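Local coordinates for packaging enzyme P4 (Pseudomonas phage phi13, PDB 4BLP), which probably hydrolyses NTP as a hexameric RecA-like motor to drive RNA into the viral capsid during genome packaging, at residues D[142-147]-D[250-255]; D[272-277]-D[290-295]. One frame throughout, in Å; residues are numbered along the deposited sequence.

Contact 1 (D[142-147]-D[250-255]); sequences RNHLSG and GVLLVA
Two neighbouring parallel strands of a RecA-like P-loop NTPase core start side by side here: 147-152, which runs toward the probable Walker A loop, and 252-257, which follows helix 233-248. That helix ends in a Schellman motif with G250 at positive phi, and the chain then turns into its strand. G147 bonds to the residues on either side of L252, its bridge partner, the pattern of a parallel bridge. Its N gives a hydrogen bond to V251 O at 2.9 Å, bent to 147° at the hydrogen, while G147 O takes a straighter one from L253 N at 3.1 Å. The same O also receives a CA-H...O contact from L252. Its positive phi, with an extended psi, puts G147 in a backbone shape that calls for glycine, since a CB would jam against the carbonyl O of S146.

L252 is the side chain to follow. From CB, its CG stands anti to the backbone N (chi1 173°), and the fork at CG then presents both methyls to segment 142-147. L252 CD1 reaches G147 O at 3.5 Å and H144 CE1 at 3.6 Å. L252 CD2 sits over a face of the H144 imidazole, 4.0 Å from the ring centroid, in a CH-pi contact shifted toward the rim. The two side chains cross at about a right angle. S146 lies against the start of segment 250-255, its CB near V251 O and its OG close to the G250 carbonyl carbon, but its hydroxyl is hydrogen-bonded to S135 O. H144 is held at both ring nitrogens: NE2 by a hydrogen bond with H149 ND1, and H144 ND1 by one to L145 O at 2.8 Å, in the carbonyl plane and on a lone pair.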
loop_
_atom_site.group_PDB
_atom_site.type_symbol
_atom_site.label_atom_id
_atom_site.label_comp_id
_atom_site.label_asym_id
_atom_site.label_seq_id
_atom_site.Cartn_x
_atom_site.Cartn_y
_atom_site.Cartn_z
ATOM N N ARG D 142 -31.988 -11.751 32.467
ATOM C CA ARG D 142 -31.975 -10.820 33.591
ATOM C C ARG D 142 -30.588 -10.386 34.037
ATOM O O ARG D 142 -30.464 -9.333 34.668
ATOM C CB ARG D 142 -32.703 -11.452 34.799
ATOM C CG ARG D 142 -34.206 -11.561 34.569
ATOM C CD ARG D 142 -34.918 -12.085 35.784
ATOM N NE ARG D 142 -36.336 -12.251 35.496
ATOM C CZ ARG D 142 -37.177 -12.931 36.260
ATOM N NH1 ARG D 142 -36.748 -13.517 37.372
ATOM N NH2 ARG D 142 -38.453 -13.034 35.922
ATOM N N ASN D 143 -29.546 -11.176 33.716
ATOM C CA ASN D 143 -28.206 -10.935 34.236
ATOM C C ASN D 143 -27.146 -10.941 33.142
ATOM O O ASN D 143 -26.090 -11.548 33.301
ATOM C CB ASN D 143 -27.893 -12.011 35.291
ATOM C CG ASN D 143 -27.931 -13.433 34.755
ATOM O OD1 ASN D 143 -28.520 -13.726 33.695
ATOM N ND2 ASN D 143 -27.235 -14.314 35.445
ATOM N N HIS D 144 -27.391 -10.158 32.084
ATOM C CA HIS D 144 -26.423 -9.997 30.985
ATOM C C HIS D 144 -25.179 -9.312 31.556
ATOM O O HIS D 144 -25.325 -8.325 32.292
ATOM C CB HIS D 144 -27.083 -9.151 29.880
ATOM C CG HIS D 144 -26.417 -9.189 28.531
ATOM N ND1 HIS D 144 -25.078 -8.858 28.371
ATOM C CD2 HIS D 144 -26.947 -9.485 27.321
ATOM C CE1 HIS D 144 -24.828 -8.964 27.066
ATOM N NE2 HIS D 144 -25.915 -9.359 26.392
ATOM N N LEU D 145 -23.954 -9.815 31.260
ATOM C CA LEU D 145 -22.779 -9.075 31.763
ATOM C C LEU D 145 -22.676 -7.706 31.094
ATOM O O LEU D 145 -23.182 -7.508 29.978
ATOM C CB LEU D 145 -21.472 -9.847 31.465
ATOM C CG LEU D 145 -21.235 -11.107 32.334
ATOM C CD1 LEU D 145 -19.932 -11.792 31.894
ATOM C CD2 LEU D 145 -21.181 -10.765 33.839
ATOM N N SER D 146 -21.979 -6.770 31.763
ATOM C CA SER D 146 -21.663 -5.497 31.146
ATOM C C SER D 146 -20.761 -5.777 29.933
ATOM O O SER D 146 -19.974 -6.733 29.939
ATOM C CB SER D 146 -20.945 -4.588 32.136
ATOM O OG SER D 146 -21.779 -4.274 33.234
ATOM N N GLY D 147 -20.904 -4.950 28.918
ATOM C CA GLY D 147 -20.165 -5.112 27.669
ATOM C C GLY D 147 -20.995 -4.588 26.519
ATOM O O GLY D 147 -21.785 -3.657 26.674
ATOM N N GLY D 250 -19.185 -0.673 33.645
ATOM C CA GLY D 250 -20.366 -1.356 34.184
ATOM C C GLY D 250 -21.656 -1.060 33.422
ATOM O O GLY D 250 -22.739 -1.060 34.005
ATOM N N VAL D 251 -21.562 -0.874 32.111
ATOM C CA VAL D 251 -22.737 -0.584 31.291
ATOM C C VAL D 251 -22.910 -1.642 30.223
ATOM O O VAL D 251 -21.971 -2.388 29.912
ATOM C CB VAL D 251 -22.671 0.837 30.644
ATOM C CG1 VAL D 251 -22.633 1.929 31.722
ATOM C CG2 VAL D 251 -21.491 0.975 29.648
ATOM N N LEU D 252 -24.108 -1.660 29.623
ATOM C CA LEU D 252 -24.384 -2.529 28.485
ATOM C C LEU D 252 -24.851 -1.670 27.323
ATOM O O LEU D 252 -25.804 -0.885 27.484
ATOM C CB LEU D 252 -25.446 -3.601 28.824
ATOM C CG LEU D 252 -25.901 -4.449 27.626
ATOM C CD1 LEU D 252 -24.768 -5.373 27.153
ATOM C CD2 LEU D 252 -27.087 -5.349 28.037
ATOM N N LEU D 253 -24.181 -1.784 26.177
ATOM C CA LEU D 253 -24.597 -1.122 24.945
ATOM C C LEU D 253 -25.093 -2.193 23.998
ATOM O O LEU D 253 -24.560 -3.305 24.004
ATOM C CB LEU D 253 -23.452 -0.323 24.251
ATOM C CG LEU D 253 -22.891 0.854 25.045
ATOM C CD1 LEU D 253 -21.851 1.628 24.224
ATOM C CD2 LEU D 253 -23.991 1.760 25.550
ATOM N N VAL D 254 -26.103 -1.861 23.191
ATOM C CA VAL D 254 -26.664 -2.775 22.193
ATOM C C VAL D 254 -26.427 -2.120 20.845
ATOM O O VAL D 254 -26.698 -0.923 20.717
ATOM C CB VAL D 254 -28.154 -3.087 22.431
ATOM C CG1 VAL D 254 -28.678 -4.043 21.343
ATOM C CG2 VAL D 254 -28.354 -3.691 23.835
ATOM N N ALA D 255 -25.874 -2.838 19.864
ATOM C CA ALA D 255 -25.651 -2.189 18.565
ATOM C C ALA D 255 -25.993 -3.105 17.412
ATOM O O ALA D 255 -25.639 -4.278 17.469
ATOM C CB ALA D 255 -24.196 -1.768 18.454
#

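Contact 2 (D[272-277]-D[290-295]); sequences NIAASV and SQTIRS
R294 stretches from strand 287-295 across to the turn that follows helix 266-274, and the edge of its guanidinium lies against the carbonyls of A274 and V277. CG stands anti to the carbonyl carbon, the chain runs extended from CG to NE, and chi4 of -87° turns the flat group so that NE and NH2 both face the turn. R294 NE makes the better bond, to V277 O at 2.9 Å with 169° at the hydrogen. The acceptor lies almost in the guanidinium plane, although NE itself stands above the plane of the carbonyl rather than on a lone pair. R294 NH2 reaches A274 O at 3.1 Å in a weak bond, bent to 131°. A275 CA lies in the plane of the group, at its edge.

Farther back along the strand, T292 meets the helix end through carbon alone. T292 CG2, in the crowded position between backbone N and carbonyl carbon, touches A274 CB at 3.9 Å, while OG1 is turned to a hydrogen bond with R299. The turn has its own bracing: S276 N bonds to I273 O, and S276 OG donates to N272 O at 2.7 Å. R216 of the second subunit also bonds to that hydroxyl.

Together these contacts join the C-terminal end of a helix to the antiparallel strand beside 279-284 in the RecA-like sheet, at a subunit boundary. Near the helix end, partial negative charge on A274 O probably favours the guanidinium; V277 O is an ordinary carbonyl acceptor. With NH1 in a salt bridge to E179 of the second subunit, all three nitrogens of R294 have partners, and its charge is probably balanced mainly by that acid, with its own turn's carbonyls helping to orient it.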
loop_
_atom_site.group_PDB
_atom_site.type_symbol
_atom_site.label_atom_id
_atom_site.label_comp_id
_atom_site.label_asym_id
_atom_site.label_seq_id
_atom_site.Cartn_x
_atom_site.Cartn_y
_atom_site.Cartn_z
ATOM N N ASN D 272 -16.810 -15.485 14.909
ATOM C CA ASN D 272 -15.747 -14.567 15.334
ATOM C C ASN D 272 -16.325 -13.366 16.056
ATOM O O ASN D 272 -15.732 -12.884 17.018
ATOM C CB ASN D 272 -14.907 -14.134 14.117
ATOM C CG ASN D 272 -14.076 -15.262 13.528
ATOM O OD1 ASN D 272 -13.744 -16.226 14.195
ATOM N ND2 ASN D 272 -13.724 -15.188 12.266
ATOM N N ILE D 273 -17.494 -12.870 15.603
ATOM C CA ILE D 273 -18.150 -11.746 16.287
ATOM C C ILE D 273 -18.589 -12.185 17.692
ATOM O O ILE D 273 -18.325 -11.479 18.676
ATOM C CB ILE D 273 -19.347 -11.200 15.444
ATOM C CG1 ILE D 273 -18.829 -10.527 14.181
ATOM C CG2 ILE D 273 -20.164 -10.198 16.272
ATOM C CD1 ILE D 273 -19.930 -10.066 13.213
ATOM N N ALA D 274 -19.245 -13.365 17.806
ATOM C CA ALA D 274 -19.688 -13.879 19.114
ATOM C C ALA D 274 -18.505 -14.035 20.087
ATOM O O ALA D 274 -18.651 -13.770 21.268
ATOM C CB ALA D 274 -20.384 -15.224 18.942
ATOM N N ALA D 275 -17.318 -14.419 19.563
ATOM C CA ALA D 275 -16.121 -14.627 20.358
ATOM C C ALA D 275 -15.502 -13.310 20.798
ATOM O O ALA D 275 -14.611 -13.325 21.647
ATOM C CB ALA D 275 -15.097 -15.422 19.547
ATOM N N SER D 276 -16.019 -12.172 20.280
ATOM C CA SER D 276 -15.453 -10.866 20.579
ATOM C C SER D 276 -16.233 -10.046 21.594
ATOM O O SER D 276 -15.707 -9.024 22.058
ATOM C CB SER D 276 -15.333 -10.053 19.289
ATOM O OG SER D 276 -14.641 -10.796 18.284
ATOM N N VAL D 277 -17.499 -10.415 21.891
ATOM C CA VAL D 277 -18.346 -9.522 22.696
ATOM C C VAL D 277 -19.123 -10.266 23.784
ATOM O O VAL D 277 -19.166 -11.495 23.783
ATOM C CB VAL D 277 -19.343 -8.775 21.753
ATOM C CG1 VAL D 277 -18.605 -7.850 20.738
ATOM C CG2 VAL D 277 -20.230 -9.787 20.987
ATOM N N SER D 290 -30.654 -17.004 16.257
ATOM C CA SER D 290 -29.806 -17.547 17.307
ATOM C C SER D 290 -29.391 -16.432 18.244
ATOM O O SER D 290 -29.452 -15.258 17.875
ATOM C CB SER D 290 -28.579 -18.233 16.714
ATOM O OG SER D 290 -27.687 -17.297 16.146
ATOM N N GLN D 291 -29.000 -16.801 19.473
ATOM C CA GLN D 291 -28.577 -15.813 20.444
ATOM C C GLN D 291 -27.572 -16.444 21.381
ATOM O O GLN D 291 -27.732 -17.598 21.736
ATOM C CB GLN D 291 -29.795 -15.283 21.193
ATOM C CG GLN D 291 -29.470 -14.142 22.200
ATOM C CD GLN D 291 -30.775 -13.620 22.744
ATOM O OE1 GLN D 291 -31.381 -14.233 23.633
ATOM N NE2 GLN D 291 -31.255 -12.519 22.178
ATOM N N THR D 292 -26.539 -15.703 21.768
ATOM C CA THR D 292 -25.571 -16.199 22.751
ATOM C C THR D 292 -25.209 -15.042 23.643
ATOM O O THR D 292 -24.947 -13.944 23.128
ATOM C CB THR D 292 -24.350 -16.889 22.135
ATOM O OG1 THR D 292 -23.503 -17.330 23.223
ATOM C CG2 THR D 292 -23.546 -15.977 21.144
ATOM N N ILE D 293 -25.270 -15.259 24.963
ATOM C CA ILE D 293 -24.973 -14.207 25.934
ATOM C C ILE D 293 -24.075 -14.700 27.050
ATOM O O ILE D 293 -24.341 -15.768 27.613
ATOM C CB ILE D 293 -26.318 -13.692 26.530
ATOM C CG1 ILE D 293 -27.166 -12.954 25.457
ATOM C CG2 ILE D 293 -26.105 -12.819 27.794
ATOM C CD1 ILE D 293 -28.653 -12.752 25.847
ATOM N N ARG D 294 -23.072 -13.876 27.428
ATOM C CA ARG D 294 -22.239 -14.134 28.603
ATOM C C ARG D 294 -23.011 -13.507 29.763
ATOM O O ARG D 294 -23.149 -12.264 29.804
ATOM C CB ARG D 294 -20.833 -13.486 28.435
ATOM C CG ARG D 294 -20.061 -14.046 27.230
ATOM C CD ARG D 294 -18.690 -13.375 27.065
ATOM N NE ARG D 294 -18.242 -13.483 25.669
ATOM C CZ ARG D 294 -17.565 -14.506 25.168
ATOM N NH1 ARG D 294 -17.181 -15.504 25.954
ATOM N NH2 ARG D 294 -17.252 -14.533 23.877
ATOM N N SER D 295 -23.608 -14.335 30.637
ATOM C CA SER D 295 -24.349 -13.857 31.799
ATOM C C SER D 295 -23.541 -14.034 33.071
ATOM O O SER D 295 -22.481 -14.715 33.080
ATOM C CB SER D 295 -25.709 -14.565 31.940
ATOM O OG SER D 295 -25.577 -15.803 32.629
#

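In the fold
Both contacts reach the same mixed sheet, but at different depths. Contact 1 is buried and joins two adjacent parallel strands in the centre by main-chain bonds, with leucine on imidazole beside them. Contact 2, partly buried, ties a helix end to an antiparallel strand through one long charged side chain, and R294 and S276 also bond to the second subunit. The chain passes from strand 252-257 of contact 1 to helix 266-274 of contact 2. They also touch directly: L145 N lies 3.0 Å from R294 O, a probable hydrogen bond, and H144 CD2 packs on I293 CG2 at 3.5 Å, so segment 142-147 lies between strand 252-257 and strand 287-295.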